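Local coordinates for protein nucleoside-diphosphate-sugar pyrophosphorylase (PDB 4EVW) that probably transfers a nucleotidyl group to a sugar phosphate, forming a nucleoside-diphosphate sugar and releasing pyrophosphate, at residues E181-L184 with E185-E189; Q87-T90 with V91-L95; I224-E228 with V229-G233; D236-T239 with D240-Q244. The protein carries 1 engineered substitution. One frame throughout, in Å; residues are numbered along the deposited sequence. Where two conformers were deposited one is given.

Contact 1: residues E181-L184 with E185-E189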
loop_
_atom_site.group_PDB
_atom_site.type_symbol
_atom_site.label_atom_id
_atom_site.label_comp_id
_atom_site.label_asym_id
_atom_site.label_seq_id
_atom_site.Cartn_x
_atom_site.Cartn_y
_atom_site.Cartn_z
ATOM N N GLU A 181 -9.171 -2.714 12.978
ATOM C CA GLU A 181 -8.657 -3.122 14.281
ATOM C C GLU A 181 -7.635 -4.254 14.228
ATOM O O GLU A 181 -6.724 -4.298 15.060
ATOM C CB GLU A 181 -9.805 -3.480 15.235
ATOM C CG GLU A 181 -10.476 -2.249 15.851
ATOM C CD GLU A 181 -9.467 -1.239 16.394
ATOM O OE1 GLU A 181 -8.652 -1.611 17.267
ATOM O OE2 GLU A 181 -9.489 -0.073 15.943
ATOM N N ASP A 182 -7.772 -5.161 13.262
ATOM C CA ASP A 182 -6.812 -6.257 13.128
ATOM C C ASP A 182 -5.475 -5.701 12.651
ATOM O O ASP A 182 -4.412 -6.156 13.079
ATOM C CB ASP A 182 -7.308 -7.317 12.140
ATOM C CG ASP A 182 -8.500 -8.095 12.665
ATOM O OD1 ASP A 182 -8.646 -8.206 13.900
ATOM O OD2 ASP A 182 -9.283 -8.607 11.841
ATOM N N TYR A 183 -5.524 -4.723 11.752
ATOM C CA TYR A 183 -4.297 -4.097 11.277
ATOM C C TYR A 183 -3.580 -3.441 12.453
ATOM O O TYR A 183 -2.383 -3.638 12.652
ATOM C CB TYR A 183 -4.584 -3.004 10.241
ATOM C CG TYR A 183 -3.325 -2.261 9.858
ATOM C CD1 TYR A 183 -2.507 -2.727 8.828
ATOM C CD2 TYR A 183 -2.902 -1.141 10.583
ATOM C CE1 TYR A 183 -1.292 -2.106 8.535
ATOM C CE2 TYR A 183 -1.689 -0.517 10.298
ATOM C CZ TYR A 183 -0.890 -1.004 9.274
ATOM O OH TYR A 183 0.324 -0.418 9.003
ATOM N N LEU A 184 -4.314 -2.644 13.226
ATOM C CA LEU A 184 -3.706 -1.940 14.351
ATOM C C LEU A 184 -3.164 -2.878 15.426
ATOM O O LEU A 184 -2.129 -2.608 16.036
ATOM C CB LEU A 184 -4.700 -0.936 14.949
ATOM C CG LEU A 184 -5.059 0.221 14.003
ATOM C CD1 LEU A 184 -6.129 1.093 14.639
ATOM C CD2 LEU A 184 -3.818 1.049 13.683
ATOM N N GLU A 185 -3.853 -3.990 15.654
ATOM C CA GLU A 185 -3.391 -4.958 16.642
ATOM C C GLU A 185 -2.115 -5.646 16.147
ATOM O O GLU A 185 -1.180 -5.858 16.916
ATOM C CB GLU A 185 -4.477 -5.997 16.906
ATOM C CG GLU A 185 -4.111 -7.008 17.970
ATOM C CD GLU A 185 -3.902 -6.385 19.340
ATOM O OE1 GLU A 185 -4.305 -5.219 19.550
ATOM O OE2 GLU A 185 -3.333 -7.075 20.214
ATOM N N ALA A 186 -2.065 -5.989 14.862
ATOM C CA ALA A 186 -0.869 -6.623 14.313
ATOM C C ALA A 186 0.305 -5.650 14.407
ATOM O O ALA A 186 1.435 -6.045 14.714
ATOM C CB ALA A 186 -1.099 -7.021 12.870
ATOM N N TYR A 187 0.034 -4.378 14.138
ATOM C CA TYR A 187 1.060 -3.346 14.211
ATOM C C TYR A 187 1.604 -3.240 15.627
ATOM O O TYR A 187 2.813 -3.186 15.840
ATOM C CB TYR A 187 0.497 -1.985 13.815
ATOM C CG TYR A 187 1.556 -0.908 13.831
ATOM C CD1 TYR A 187 2.412 -0.733 12.744
ATOM C CD2 TYR A 187 1.714 -0.075 14.938
ATOM C CE1 TYR A 187 3.404 0.248 12.757
ATOM C CE2 TYR A 187 2.702 0.907 14.966
ATOM C CZ TYR A 187 3.537 1.067 13.869
ATOM O OH TYR A 187 4.500 2.051 13.877
ATOM N N ARG A 188 0.715 -3.213 16.581
ATOM C CA ARG A 188 1.107 -3.088 17.987
ATOM C C ARG A 188 1.964 -4.251 18.380
ATOM O O ARG A 188 2.958 -4.075 18.980
ATOM C CB ARG A 188 -0.112 -3.062 18.893
ATOM C CG ARG A 188 -0.808 -1.744 18.881
ATOM C CD ARG A 188 -1.751 -1.671 20.049
ATOM N NE ARG A 188 -2.985 -2.397 19.779
ATOM C CZ ARG A 188 -4.026 -1.871 19.144
ATOM N NH1 ARG A 188 -3.980 -0.615 18.720
ATOM N NH2 ARG A 188 -5.109 -2.603 18.934
ATOM N N GLU A 189 1.588 -5.447 18.022
ATOM C CA GLU A 189 2.367 -6.629 18.345
ATOM C C GLU A 189 3.728 -6.565 17.663
ATOM O O GLU A 189 4.759 -6.834 18.281
ATOM C CB GLU A 189 1.617 -7.879 17.898
ATOM C CG GLU A 189 0.379 -8.172 18.724
ATOM C CD GLU A 189 0.718 -8.690 20.113
ATOM O OE1 GLU A 189 1.888 -9.066 20.344
ATOM O OE2 GLU A 189 -0.191 -8.737 20.969
HETATM O O HOH W 1 -7.147 0.208 18.525
#

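Contact 2: residues Q87-T90 with V91-L95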
loop_
_atom_site.group_PDB
_atom_site.type_symbol
_atom_site.label_atom_id
_atom_site.label_comp_id
_atom_site.label_asym_id
_atom_site.label_seq_id
_atom_site.Cartn_x
_atom_site.Cartn_y
_atom_site.Cartn_z
ATOM N N GLN A 87 6.051 2.380 5.552
ATOM C CA GLN A 87 4.614 2.387 5.279
ATOM C C GLN A 87 3.707 1.905 6.401
ATOM O O GLN A 87 2.605 2.426 6.564
ATOM C CB GLN A 87 4.300 1.576 4.021
ATOM C CG GLN A 87 4.791 2.204 2.731
ATOM C CD GLN A 87 4.311 1.441 1.513
ATOM O OE1 GLN A 87 3.834 0.309 1.623
ATOM N NE2 GLN A 87 4.442 2.053 0.341
ATOM N N ALA A 88 4.144 0.907 7.166
ATOM C CA ALA A 88 3.301 0.407 8.242
ATOM C C ALA A 88 3.093 1.487 9.296
ATOM O O ALA A 88 1.992 1.632 9.828
ATOM C CB ALA A 88 3.916 -0.849 8.873
ATOM N N GLU A 89 4.142 2.245 9.612
ATOM C CA GLU A 89 3.982 3.298 10.604
ATOM C C GLU A 89 3.149 4.433 10.006
ATOM O O GLU A 89 2.310 5.021 10.682
ATOM C CB GLU A 89 5.340 3.842 11.079
ATOM C CG GLU A 89 5.175 4.933 12.137
ATOM C CD GLU A 89 6.488 5.402 12.751
ATOM O OE1 GLU A 89 7.515 5.447 12.043
ATOM O OE2 GLU A 89 6.476 5.750 13.950
ATOM N N THR A 90 3.385 4.738 8.734
ATOM C CA THR A 90 2.633 5.797 8.067
ATOM C C THR A 90 1.139 5.503 8.160
ATOM O O THR A 90 0.344 6.376 8.518
ATOM C CB THR A 90 3.042 5.909 6.592
ATOM O OG1 THR A 90 4.441 6.224 6.520
ATOM C CG2 THR A 90 2.235 7.003 5.888
ATOM N N VAL A 91 0.758 4.269 7.843
ATOM C CA VAL A 91 -0.642 3.872 7.910
ATOM C C VAL A 91 -1.196 4.024 9.327
ATOM O O VAL A 91 -2.269 4.599 9.523
ATOM C CB VAL A 91 -0.815 2.418 7.431
ATOM C CG1 VAL A 91 -2.212 1.911 7.781
ATOM C CG2 VAL A 91 -0.585 2.347 5.907
ATOM N N THR A 92 -0.465 3.523 10.322
ATOM C CA THR A 92 -0.927 3.638 11.707
ATOM C C THR A 92 -1.102 5.100 12.133
ATOM O O THR A 92 -2.113 5.461 12.739
ATOM C CB THR A 92 0.050 2.928 12.675
ATOM O OG1 THR A 92 0.039 1.519 12.403
ATOM C CG2 THR A 92 -0.359 3.165 14.126
ATOM N N LEU A 93 -0.127 5.947 11.820
ATOM C CA LEU A 93 -0.221 7.360 12.185
ATOM C C LEU A 93 -1.351 8.051 11.415
ATOM O O LEU A 93 -2.006 8.959 11.934
ATOM C CB LEU A 93 1.115 8.066 11.930
ATOM C CG LEU A 93 2.258 7.626 12.850
ATOM C CD1 LEU A 93 3.523 8.416 12.516
ATOM C CD2 LEU A 93 1.857 7.855 14.302
ATOM N N GLY A 94 -1.582 7.613 10.179
ATOM C CA GLY A 94 -2.654 8.182 9.377
ATOM C C GLY A 94 -4.023 7.830 9.941
ATOM O O GLY A 94 -4.932 8.663 9.966
ATOM N N LEU A 95 -4.181 6.589 10.395
ATOM C CA LEU A 95 -5.448 6.158 10.972
ATOM C C LEU A 95 -5.679 6.875 12.293
ATOM O O LEU A 95 -6.813 7.190 12.653
ATOM C CB LEU A 95 -5.455 4.644 11.185
ATOM C CG LEU A 95 -5.507 3.839 9.884
ATOM C CD1 LEU A 95 -5.273 2.374 10.193
ATOM C CD2 LEU A 95 -6.866 4.042 9.198
#

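Contact 3: residues I224-E228 with V229-G233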
loop_
_atom_site.group_PDB
_atom_site.type_symbol
_atom_site.label_atom_id
_atom_site.label_comp_id
_atom_site.label_asym_id
_atom_site.label_seq_id
_atom_site.Cartn_x
_atom_site.Cartn_y
_atom_site.Cartn_z
ATOM N N ILE A 224 -2.557 -12.209 -9.494
ATOM C CA ILE A 224 -2.931 -11.476 -10.698
ATOM C C ILE A 224 -1.824 -11.689 -11.718
ATOM O O ILE A 224 -0.732 -12.152 -11.373
ATOM C CB ILE A 224 -3.122 -9.950 -10.464
ATOM C CG1 ILE A 224 -1.794 -9.288 -10.091
ATOM C CG2 ILE A 224 -4.178 -9.716 -9.390
ATOM C CD1 ILE A 224 -1.863 -7.767 -10.085
ATOM N N ALA A 225 -2.116 -11.366 -12.972
ATOM C CA ALA A 225 -1.149 -11.529 -14.053
ATOM C C ALA A 225 -0.185 -10.342 -14.092
ATOM O O ALA A 225 -0.544 -9.226 -13.724
ATOM C CB ALA A 225 -1.884 -11.658 -15.383
ATOM N N ARG A 226 1.038 -10.585 -14.548
ATOM C CA ARG A 226 2.046 -9.534 -14.610
ATOM C C ARG A 226 1.615 -8.307 -15.409
ATOM O O ARG A 226 1.998 -7.184 -15.079
ATOM C CB ARG A 226 3.347 -10.088 -15.198
ATOM C CG ARG A 226 4.490 -9.077 -15.203
ATOM C CD ARG A 226 4.849 -8.652 -13.785
ATOM N NE ARG A 226 6.002 -7.753 -13.739
ATOM C CZ ARG A 226 5.940 -6.438 -13.911
ATOM N NH1 ARG A 226 4.776 -5.842 -14.141
ATOM N NH2 ARG A 226 7.052 -5.714 -13.847
ATOM N N HIS A 227 0.812 -8.510 -16.451
ATOM C CA HIS A 227 0.367 -7.390 -17.272
ATOM C C HIS A 227 -0.695 -6.530 -16.595
ATOM O O HIS A 227 -1.069 -5.477 -17.114
ATOM C CB HIS A 227 -0.174 -7.886 -18.619
ATOM C CG HIS A 227 -1.487 -8.600 -18.523
ATOM N ND1 HIS A 227 -1.590 -9.943 -18.235
ATOM C CD2 HIS A 227 -2.756 -8.150 -18.672
ATOM C CE1 HIS A 227 -2.864 -10.290 -18.210
ATOM N NE2 HIS A 227 -3.592 -9.220 -18.472
ATOM N N GLU A 228 -1.184 -6.971 -15.442
ATOM C CA GLU A 228 -2.213 -6.216 -14.730
ATOM C C GLU A 228 -1.625 -5.241 -13.714
ATOM O O GLU A 228 -2.358 -4.492 -13.067
ATOM C CB GLU A 228 -3.182 -7.179 -14.038
ATOM C CG GLU A 228 -4.000 -8.012 -15.025
ATOM C CD GLU A 228 -5.001 -8.925 -14.340
ATOM O OE1 GLU A 228 -4.576 -9.886 -13.660
ATOM O OE2 GLU A 228 -6.217 -8.680 -14.481
ATOM N N VAL A 229 -0.304 -5.252 -13.574
ATOM C CA VAL A 229 0.360 -4.354 -12.638
ATOM C C VAL A 229 1.541 -3.655 -13.309
ATOM O O VAL A 229 2.306 -4.270 -14.055
ATOM C CB VAL A 229 0.838 -5.113 -11.363
ATOM C CG1 VAL A 229 1.861 -6.183 -11.722
ATOM C CG2 VAL A 229 1.426 -4.124 -10.357
ATOM N N ILE A 230 1.657 -2.352 -13.075
ATOM C CA ILE A 230 2.751 -1.566 -13.639
ATOM C C ILE A 230 3.461 -0.898 -12.475
ATOM O O ILE A 230 2.831 -0.213 -11.670
ATOM C CB ILE A 230 2.232 -0.478 -14.599
ATOM C CG1 ILE A 230 1.551 -1.136 -15.801
ATOM C CG2 ILE A 230 3.391 0.416 -15.056
ATOM C CD1 ILE A 230 0.584 -0.231 -16.527
ATOM N N PHE A 231 4.764 -1.115 -12.372
ATOM C CA PHE A 231 5.538 -0.513 -11.296
ATOM C C PHE A 231 6.250 0.724 -11.818
ATOM O O PHE A 231 6.828 0.710 -12.903
ATOM C CB PHE A 231 6.551 -1.516 -10.752
ATOM C CG PHE A 231 5.923 -2.738 -10.147
ATOM C CD1 PHE A 231 5.214 -2.655 -8.954
ATOM C CD2 PHE A 231 6.031 -3.970 -10.779
ATOM C CE1 PHE A 231 4.621 -3.788 -8.399
ATOM C CE2 PHE A 231 5.443 -5.106 -10.235
ATOM C CZ PHE A 231 4.737 -5.016 -9.042
ATOM N N CYS A 232 6.201 1.790 -11.031
ATOM C CA CYS A 232 6.816 3.052 -11.410
ATOM C C CYS A 232 7.402 3.660 -10.136
ATOM O O CYS A 232 7.128 4.812 -9.804
ATOM C CB CYS A 232 5.737 3.963 -11.995
ATOM S SG CYS A 232 6.347 5.269 -13.066
ATOM N N GLY A 233 8.211 2.872 -9.432
ATOM C CA GLY A 233 8.784 3.322 -8.175
ATOM C C GLY A 233 10.238 3.758 -8.154
ATOM O O GLY A 233 10.704 4.276 -7.139
HETATM O O HOH W 2 5.943 -2.768 -14.489
#

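Contact 4: residues D236-T239 with D240-Q244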
loop_
_atom_site.group_PDB
_atom_site.type_symbol
_atom_site.label_atom_id
_atom_site.label_comp_id
_atom_site.label_asym_id
_atom_site.label_seq_id
_atom_site.Cartn_x
_atom_site.Cartn_y
_atom_site.Cartn_z
ATOM N N ASP A 236 14.336 4.519 -13.365
ATOM C CA ASP A 236 14.363 3.734 -14.594
ATOM C C ASP A 236 12.969 3.263 -15.011
ATOM O O ASP A 236 12.651 3.235 -16.201
ATOM C CB ASP A 236 15.313 2.546 -14.436
ATOM C CG ASP A 236 16.777 2.959 -14.507
ATOM O OD1 ASP A 236 17.053 4.178 -14.531
ATOM O OD2 ASP A 236 17.653 2.069 -14.539
ATOM N N GLU A 237 12.138 2.902 -14.034
ATOM C CA GLU A 237 10.775 2.460 -14.332
ATOM C C GLU A 237 9.939 3.630 -14.840
ATOM O O GLU A 237 9.082 3.460 -15.706
ATOM C CB GLU A 237 10.121 1.856 -13.086
ATOM C CG GLU A 237 10.656 0.485 -12.714
ATOM C CD GLU A 237 10.174 0.027 -11.356
ATOM O OE1 GLU A 237 9.519 0.828 -10.657
ATOM O OE2 GLU A 237 10.457 -1.128 -10.980
ATOM N N TYR A 238 10.180 4.819 -14.294
ATOM C CA TYR A 238 9.454 6.010 -14.723
ATOM C C TYR A 238 9.833 6.312 -16.175
ATOM O O TYR A 238 8.983 6.679 -16.992
ATOM C CB TYR A 238 9.799 7.199 -13.811
ATOM C CG TYR A 238 9.275 8.537 -14.284
ATOM C CD1 TYR A 238 7.910 8.750 -14.493
ATOM C CD2 TYR A 238 10.151 9.598 -14.524
ATOM C CE1 TYR A 238 7.433 9.989 -14.929
ATOM C CE2 TYR A 238 9.685 10.833 -14.957
ATOM C CZ TYR A 238 8.330 11.025 -15.159
ATOM O OH TYR A 238 7.884 12.253 -15.589
ATOM N N THR A 239 11.114 6.149 -16.493
ATOM C CA THR A 239 11.597 6.377 -17.850
ATOM C C THR A 239 10.934 5.369 -18.787
ATOM O O THR A 239 10.467 5.731 -19.867
ATOM C CB THR A 239 13.132 6.215 -17.927
ATOM O OG1 THR A 239 13.757 7.241 -17.148
ATOM C CG2 THR A 239 13.617 6.315 -19.367
ATOM N N ASP A 240 10.884 4.109 -18.362
ATOM C CA ASP A 240 10.266 3.060 -19.169
ATOM C C ASP A 240 8.785 3.344 -19.390
ATOM O O ASP A 240 8.261 3.119 -20.480
ATOM C CB ASP A 240 10.426 1.689 -18.503
ATOM C CG ASP A 240 11.872 1.235 -18.434
ATOM O OD1 ASP A 240 12.666 1.650 -19.304
ATOM O OD2 ASP A 240 12.209 0.452 -17.520
ATOM N N PHE A 241 8.108 3.832 -18.353
ATOM C CA PHE A 241 6.686 4.145 -18.458
ATOM C C PHE A 241 6.485 5.294 -19.435
ATOM O O PHE A 241 5.477 5.357 -20.141
ATOM C CB PHE A 241 6.120 4.523 -17.087
ATOM C CG PHE A 241 4.641 4.787 -17.092
ATOM C CD1 PHE A 241 3.744 3.807 -17.510
ATOM C CD2 PHE A 241 4.142 6.015 -16.664
ATOM C CE1 PHE A 241 2.371 4.047 -17.502
ATOM C CE2 PHE A 241 2.771 6.265 -16.651
ATOM C CZ PHE A 241 1.883 5.279 -17.071
ATOM N N LEU A 242 7.452 6.205 -19.471
ATOM C CA LEU A 242 7.394 7.355 -20.365
ATOM C C LEU A 242 7.473 6.925 -21.837
ATOM O O LEU A 242 6.913 7.586 -22.711
ATOM C CB LEU A 242 8.537 8.322 -20.034
ATOM C CG LEU A 242 8.199 9.752 -19.590
ATOM C CD1 LEU A 242 6.783 9.830 -19.051
ATOM C CD2 LEU A 242 9.203 10.195 -18.538
ATOM N N ARG A 243 8.159 5.816 -22.105
ATOM C CA ARG A 243 8.292 5.320 -23.474
ATOM C C ARG A 243 7.085 4.496 -23.919
ATOM O O ARG A 243 6.788 4.418 -25.109
ATOM C CB ARG A 243 9.548 4.456 -23.622
ATOM C CG ARG A 243 10.862 5.158 -23.330
ATOM C CD ARG A 243 12.022 4.283 -23.780
ATOM N NE ARG A 243 11.835 2.892 -23.378
ATOM C CZ ARG A 243 12.422 2.321 -22.330
ATOM N NH1 ARG A 243 13.253 3.019 -21.566
ATOM N NH2 ARG A 243 12.173 1.049 -22.044
ATOM N N GLN A 244 6.398 3.877 -22.964
ATOM C CA GLN A 244 5.236 3.051 -23.274
ATOM C C GLN A 244 4.114 3.840 -23.946
ATOM O O GLN A 244 2.985 3.821 -23.413
ATOM C CB GLN A 244 4.720 2.379 -21.999
ATOM C CG GLN A 244 5.698 1.376 -21.412
ATOM C CD GLN A 244 6.148 0.355 -22.436
ATOM O OE1 GLN A 244 5.327 -0.338 -23.038
ATOM N NE2 GLN A 244 7.455 0.255 -22.641
#

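Contact 1: residues E181-L184 with E185-E189
Leu184 and Arg188, one helical turn apart, meet through backbone and side chain together. The main-chain part is the regular i to i+4 hydrogen bond, Arg188 N to Leu184 O at 3.0 Å, one of four in a row. In one of two Arg188 conformers a bend at chi3 (-79°) folds the chain back, and the same Leu184 O stands 3.7 Å from Arg188 CZ, over the centre of one guanidinium face.

In that conformer the charged interactions run round the guanidinium edge. Glu185 OE1 lies near the guanidinium plane and takes two bonds: Arg188 NH2, at 2.8 Å and in a salt bridge, comes nearly along the C-O axis, Arg188 NE, at 3.1 Å, from above the carboxylate plane. This side-on grip would limit rotation of the head. Glu181 OE1 remains 4.0 Å from Arg188 NH2, too far for a salt bridge although the carboxylate and guanidinium planes differ by just 18°. A water bridges the two groups by another route, donating to Glu181 OE1 at 2.7 Å and accepting from Arg188 NH1.

Tyr183 and Tyr187 turn the other side of helix 180-191 against helix 87-100, while Ala186 packs on Glu211 and Leu212 of helix 208-214.

Contact 2: residues Q87-T90 with V91-L95
Ala88 O is gripped by three donors, two of them from Thr92 one turn further along the helix. Thr92 N lies 3.1 Å and Thr92 OG1 3.2 Å from Ala88 O, on opposite faces of its plane. The hydroxyl can do this because chi1 of -65° sets OG1 beside its own backbone N, facing back down the helix. Tyr183 OH of helix 180-191 supplies the third bond, so the oxygen is well satisfied in a buried setting.

Glu89 and Leu93 form the neighbouring i to i+4 pair. Leu93 N donates to Glu89 O at 2.8 Å in a nearly straight bond (171°). Outside the backbone the two side chains run alongside each other and point the same way, with Glu89 CG 3.9 Å from Leu93 CD1; the contact uses the aliphatic shaft of the glutamate. Its carboxylate turns to the start of the helix, where OE1 accepts from Arg85 N, a position in which the helix amino end would probably favour the negative charge.

Val91 N bonds Gln87 O, and the CG2 branch of Val91 lies against that same oxygen at 3.3 Å. Thr90 O receives Gly94 N at 2.8 Å, while Thr90 OG1 is engaged by Thr84 OG1 and Gly86 O.

Helix 87-100 packs between strands of the mixed sheet and helix 180-191: Thr90 and Val91 press on Pro5 of strand 2-5 and Thr90 on Ile52 of strand 49-54, whereas Val91 and Thr92 meet Tyr183, and Glu89 and Thr92 meet Tyr187.

Contact 3: residues I224-E228 with V229-G233
A short 3-10 turn, 226-228, brings the chain round into strand 230-231, with Val229 N donating to Arg226 O across it in a long, weak bond of 3.4 Å. The turn is tied at its start as well: Glu228 OE1 uses its anti lone pair to accept from Ala225 N at 3.0 Å, nearly straight at 166°, and Glu228 N returns a bond to Ala225 O. Glu228 bonds as the N3 residue of a capping box does, though methyl-bearing Ala225 cannot reciprocate.

Strand 230-231 pairs antiparallel with strand 116-117 in a two-stranded sheet, and the loop before it leaves strand 219-223 of the main mixed sheet. Over this junction the Arg226 side chain reaches forward to Phe231. The ring presents its edge to one guanidinium face, with Phe231 CD2 3.7 Å from Arg226 NH2 and the planes 68° apart. A water joins the same two residues, accepting from Arg226 NH2 at 3.2 Å and from Phe231 N at 2.9 Å. Val229 O lies at the guanidinium edge, but the angle at Arg226 NH1 is too poor for a hydrogen bond.

On the buried side, Ile224 crosses Val229 at about a right angle, its CD1 resting 4.0 Å from Val229 CB.

Contact 4: residues D236-T239 with D240-Q244
Tyr238 and Leu242 make the close-packed part of this helical turn. Leu242 CD2 sits over one face of the tyrosine ring, 3.9 Å from its centroid and 23° off the normal, which meets the geometry of a CH-pi contact; its nearest ring atom is Tyr238 CZ at 3.6 Å. Leu242 is exposed and its torsions are unstaggered, so the placing of CD2 is tentative. With Tyr238 CG anti to the backbone N (chi1 171°), the ring stands out from the helix and leans toward its C-terminal end. The hydroxyl bonds Glu26 O, fixing the far end. Phe241 is held on this inner side too, edge-to-face with His28 and His35.

The outer side is looser. Arg243 NH1 and NH2 reach back to form a salt bridge with Asp240 OD1, the shorter distance 2.7 Å from NH1, though as hydrogen bonds both are weak. Asp240 OD2 lies 3.1 Å from Asp236 O, a meeting of two acceptors. The last of the four i to i+4 bonds, Arg243 N to Thr239 O at 3.2 Å, is weak.

Tyr238 with its bonded hydroxyl and Phe241 therefore define the inner side, while outside the Asp240-Arg243 attraction, probably screened by solvent, may offset some repulsion between those acceptors.

Along the chain the order is contact 2, contact 1, contact 3, contact 4, and they form two pairs on opposite sides of the molecule's centre. Contacts 1 and 2 have centres 11 Å apart and join helices 180-191 and 87-100 directly, for instance through Tyr187 CG and Thr92 OG1 at 3.2 Å. Contacts 3 and 4, centres 13 Å apart, are consecutive: strand 230-231 leads into helix 235-243, and Cys232 SG reaches Tyr238 CA at 3.6 Å. Between the pairs, centres are 24 to 37 Å apart. The first pair packs helices beside the mixed sheet, with magnesium about 10 Å from the Ala186 side chain; the second ends at the last modelled residue, where helix 235-243 packs on the loop after strand 230-231.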